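Local coordinates for protein endo-1,4-beta-xylanase D (Paenibacillus polymyxa, PDB 1W0N) that binds carbohydrate in a calcium-dependent manner, probably xylan, as the family 36 binding module of a xylan-degrading enzyme, at residues 57-63 / 91-97. Sequence-based numbering, arbitrary orientation.
Sequences HNISVRG and TPTVQTL. With SO4 (sulfate ion), chain D.
I59, V61 and G63 pair with L97, Q95 and T93 as antiparallel hydrogen-bonded pairs, each joined by two backbone N-H...O bonds of 2.8 to 3.0 Å (N to O), while the strand axes run at 154° to each other. The non-hydrogen-bonded pairs between them bring side chains together. At S60 and T96 the hydroxyls OG and OG1 hydrogen-bond at 2.8 Å; each oxygen lies anti to its carbonyl carbon, which turns the two toward each other, and small hydroxyl residues suit this solvent-facing non-hydrogen-bonded pair, since each can donate or accept. Beside them, V94 spans two residues of the neighbouring strand, CG1 against S60 CB (3.7 Å) and CG2 toward R62 CB. R62 reaches out extended, and P92 CB lies 3.4 Å above one face of its guanidinium, toward the rim; NH1 forms a salt bridge with D125, a calcium ligand. The other face carries I59 and V61, buried hydrophobic residues that suit the interior of the beta-sandwich; V61 touches F85 of the opposing sheet, as does the less buried L97. There Q95 bends at chi2 (-68°) to give NE2 to T93 OG1 at 2.9 Å, with the hydroxyl in its amide plane. H57 uses ND1 for H102 and NE2, weakly, for a sulfate probably from the crystallisation liquor; a leucine here would probably leave H102 NE2 without its partner and give up the ring contacts with H102 and F52. Backbone bonds thus join the strands, while the salt bridge of R62 to D125, on adjacent strand 122-130, links the pair to the calcium site and probably helps position that ligand.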
ATOM      1  N   HIS A  57     -12.645  -5.167   7.321  1.00  5.64           N
ATOM      2  CA  HIS A  57     -11.353  -5.252   7.975  1.00  5.77           C
ATOM      3  C   HIS A  57     -10.821  -3.873   8.333  1.00  6.07           C
ATOM      4  O   HIS A  57     -11.164  -2.870   7.727  1.00  6.93           O
ATOM      5  CB  HIS A  57     -10.297  -5.898   7.054  1.00  6.04           C
ATOM      6  CG  HIS A  57     -10.560  -7.347   6.821  1.00  6.18           C
ATOM      7  ND1 HIS A  57     -11.506  -7.779   5.931  1.00  6.39           N
ATOM      8  CD2 HIS A  57     -10.056  -8.433   7.450  1.00  7.29           C
ATOM      9  CE1 HIS A  57     -11.569  -9.098   6.017  1.00  6.67           C
ATOM     10  NE2 HIS A  57     -10.710  -9.524   6.914  1.00  7.53           N
ATOM     11  N   ASN A  58      -9.911  -3.888   9.320  1.00  6.93           N
ATOM     12  CA  ASN A  58      -8.972  -2.808   9.530  1.00  7.44           C
ATOM     13  C   ASN A  58      -7.715  -3.135   8.750  1.00  7.16           C
ATOM     14  O   ASN A  58      -7.283  -4.294   8.689  1.00  8.08           O
ATOM     15  CB  ASN A  58      -8.636  -2.683  11.016  1.00  9.03           C
ATOM     16  CG  ASN A  58      -9.847  -2.472  11.882  1.00 10.22           C
ATOM     17  OD1 ASN A  58     -10.035  -3.180  12.923  1.00 16.84           O
ATOM     18  ND2 ASN A  58     -10.656  -1.558  11.521  1.00  9.46           N
ATOM     19  N   ILE A  59      -7.134  -2.111   8.105  1.00  7.34           N
ATOM     20  CA  ILE A  59      -5.992  -2.323   7.245  1.00  6.79           C
ATOM     21  C   ILE A  59      -4.903  -1.321   7.614  1.00  6.47           C
ATOM     22  O   ILE A  59      -5.148  -0.114   7.603  1.00  7.40           O
ATOM     23  CB  ILE A  59      -6.340  -2.162   5.770  1.00  9.14           C
ATOM     24  CG1 ILE A  59      -7.585  -2.959   5.379  1.00 12.11           C
ATOM     25  CG2 ILE A  59      -5.171  -2.614   4.912  1.00  9.78           C
ATOM     26  CD1 ILE A  59      -8.704  -2.146   4.971  1.00 12.73           C
ATOM     27  N   SER A  60      -3.703  -1.835   7.912  1.00  5.85           N
ATOM     28  CA  SER A  60      -2.574  -0.974   8.209  1.00  5.74           C
ATOM     29  C   SER A  60      -1.454  -1.236   7.213  1.00  5.37           C
ATOM     30  O   SER A  60      -1.257  -2.358   6.755  1.00  5.97           O
ATOM     31  CB  SER A  60      -2.075  -1.174   9.630  1.00  7.41           C
ATOM     32  OG  SER A  60      -2.965  -0.653  10.603  1.00  9.30           O
ATOM     33  N   VAL A  61      -0.728  -0.167   6.886  1.00  4.78           N
ATOM     34  CA  VAL A  61       0.451  -0.257   6.038  1.00  4.54           C
ATOM     35  C   VAL A  61       1.557   0.521   6.736  1.00  4.40           C
ATOM     36  O   VAL A  61       1.351   1.661   7.162  1.00  4.68           O
ATOM     37  CB  VAL A  61       0.197   0.299   4.620  1.00  5.14           C
ATOM     38  CG1 VAL A  61       1.498   0.424   3.815  1.00  5.40           C
ATOM     39  CG2 VAL A  61      -0.773  -0.613   3.880  1.00  6.45           C
ATOM     40  N   ARG A  62       2.745  -0.105   6.848  1.00  4.35           N
ATOM     41  CA  ARG A  62       3.928   0.615   7.281  1.00  4.48           C
ATOM     42  C   ARG A  62       4.620   1.164   6.034  1.00  4.20           C
ATOM     43  O   ARG A  62       4.862   0.422   5.080  1.00  4.72           O
ATOM     44  CB  ARG A  62       4.875  -0.286   8.074  1.00  4.94           C
ATOM     45  CG  ARG A  62       6.093   0.459   8.582  1.00  5.12           C
ATOM     46  CD  ARG A  62       6.876  -0.340   9.600  1.00  5.84           C
ATOM     47  NE  ARG A  62       7.935   0.439  10.227  1.00  6.33           N
ATOM     48  CZ  ARG A  62       9.250   0.265  10.075  1.00  5.88           C
ATOM     49  NH1 ARG A  62       9.748  -0.609   9.209  1.00  6.62           N
ATOM     50  NH2 ARG A  62      10.095   1.001  10.814  1.00  6.72           N
ATOM     51  N   GLY A  63       4.885   2.468   6.046  1.00  4.17           N
ATOM     52  CA  GLY A  63       5.445   3.127   4.889  1.00  4.06           C
ATOM     53  C   GLY A  63       6.189   4.390   5.277  1.00  3.84           C
ATOM     54  O   GLY A  63       6.246   4.769   6.444  1.00  4.47           O
ATOM     55  N   THR A  91      10.646   9.221   8.105  1.00  6.18           N
ATOM     56  CA  THR A  91      10.628   8.168   9.108  1.00  6.37           C
ATOM     57  C   THR A  91       9.410   7.283   8.903  1.00  5.80           C
ATOM     58  O   THR A  91       8.276   7.801   8.843  1.00  6.68           O
ATOM     59  CB  THR A  91      10.651   8.779  10.498  1.00  8.03           C
ATOM     60  OG1 THR A  91      11.885   9.499  10.608  1.00 10.21           O
ATOM     61  CG2 THR A  91      10.629   7.714  11.580  1.00  8.62           C
ATOM     62  N   PRO A  92       9.587   5.969   8.817  1.00  5.47           N
ATOM     63  CA  PRO A  92       8.428   5.088   8.647  1.00  5.36           C
ATOM     64  C   PRO A  92       7.409   5.217   9.773  1.00  5.73           C
ATOM     65  O   PRO A  92       7.768   5.333  10.946  1.00  6.65           O
ATOM     66  CB  PRO A  92       9.035   3.681   8.633  1.00  6.44           C
ATOM     67  CG  PRO A  92      10.463   3.904   8.153  1.00  6.32           C
ATOM     68  CD  PRO A  92      10.859   5.214   8.789  1.00  6.16           C
ATOM     69  N   THR A  93       6.136   5.124   9.395  1.00  5.78           N
ATOM     70  CA  THR A  93       5.055   4.990  10.348  1.00  6.24           C
ATOM     71  C   THR A  93       4.069   3.941   9.849  1.00  5.33           C
ATOM     72  O   THR A  93       4.034   3.603   8.675  1.00  5.80           O
ATOM     73  CB  THR A  93       4.272   6.293  10.595  1.00  7.74           C
ATOM     74  OG1 THR A  93       3.532   6.653   9.419  1.00  8.21           O
ATOM     75  CG2 THR A  93       5.167   7.483  10.974  1.00  9.59           C
ATOM     76  N   VAL A  94       3.239   3.468  10.799  1.00  6.21           N
ATOM     77  CA  VAL A  94       2.120   2.617  10.475  1.00  6.30           C
ATOM     78  C   VAL A  94       0.877   3.511  10.346  1.00  6.14           C
ATOM     79  O   VAL A  94       0.503   4.219  11.292  1.00  8.19           O
ATOM     80  CB  VAL A  94       1.908   1.527  11.543  1.00  7.72           C
ATOM     81  CG1 VAL A  94       0.645   0.725  11.267  1.00 10.11           C
ATOM     82  CG2 VAL A  94       3.122   0.601  11.629  1.00  8.92           C
ATOM     83  N   GLN A  95       0.262   3.471   9.174  1.00  5.02           N
ATOM     84  CA  GLN A  95      -0.963   4.204   8.887  1.00  4.97           C
ATOM     85  C   GLN A  95      -2.096   3.197   8.737  1.00  4.98           C
ATOM     86  O   GLN A  95      -1.875   2.048   8.368  1.00  5.82           O
ATOM     87  CB  GLN A  95      -0.778   5.046   7.627  1.00  5.29           C
ATOM     88  CG  GLN A  95       0.285   6.125   7.793  1.00  5.50           C
ATOM     89  CD  GLN A  95      -0.120   7.220   8.759  1.00  5.65           C
ATOM     90  OE1 GLN A  95      -1.306   7.620   8.803  1.00  5.86           O
ATOM     91  NE2 GLN A  95       0.829   7.741   9.495  1.00  6.82           N
ATOM     92  N   THR A  96      -3.327   3.655   9.021  1.00  5.37           N
ATOM     93  CA  THR A  96      -4.451   2.760   9.153  1.00  5.72           C
ATOM     94  C   THR A  96      -5.704   3.314   8.470  1.00  5.34           C
ATOM     95  O   THR A  96      -5.992   4.510   8.536  1.00  6.14           O
ATOM     96  CB  THR A  96      -4.741   2.538  10.660  1.00  7.01           C
ATOM     97  OG1 THR A  96      -3.566   1.959  11.269  1.00  8.48           O
ATOM     98  CG2 THR A  96      -5.896   1.571  10.908  1.00  8.24           C
ATOM     99  N   LEU A  97      -6.440   2.383   7.848  1.00  5.69           N
ATOM    100  CA  LEU A  97      -7.806   2.578   7.387  1.00  6.07           C
ATOM    101  C   LEU A  97      -8.663   1.585   8.159  1.00  6.42           C
ATOM    102  O   LEU A  97      -8.489   0.375   8.026  1.00  7.56           O
ATOM    103  CB  LEU A  97      -7.925   2.273   5.892  1.00  6.87           C
ATOM    104  CG  LEU A  97      -7.243   3.275   4.958  1.00  7.91           C
ATOM    105  CD1 LEU A  97      -7.156   2.732   3.536  1.00  9.53           C
ATOM    106  CD2 LEU A  97      -8.025   4.593   4.981  1.00 10.40           C
TER
HETATM  107  S   SO4 D1134     -11.201 -12.608   6.401  0.50  7.85           S
HETATM  108  O1  SO4 D1134     -11.165 -13.162   7.669  0.50  9.14           O
HETATM  109  O2  SO4 D1134     -12.392 -11.942   6.176  0.50 21.44           O
HETATM  110  O3  SO4 D1134      -9.982 -11.807   6.194  0.50 22.42           O
HETATM  111  O4  SO4 D1134     -11.087 -13.918   5.696  0.50 20.71           O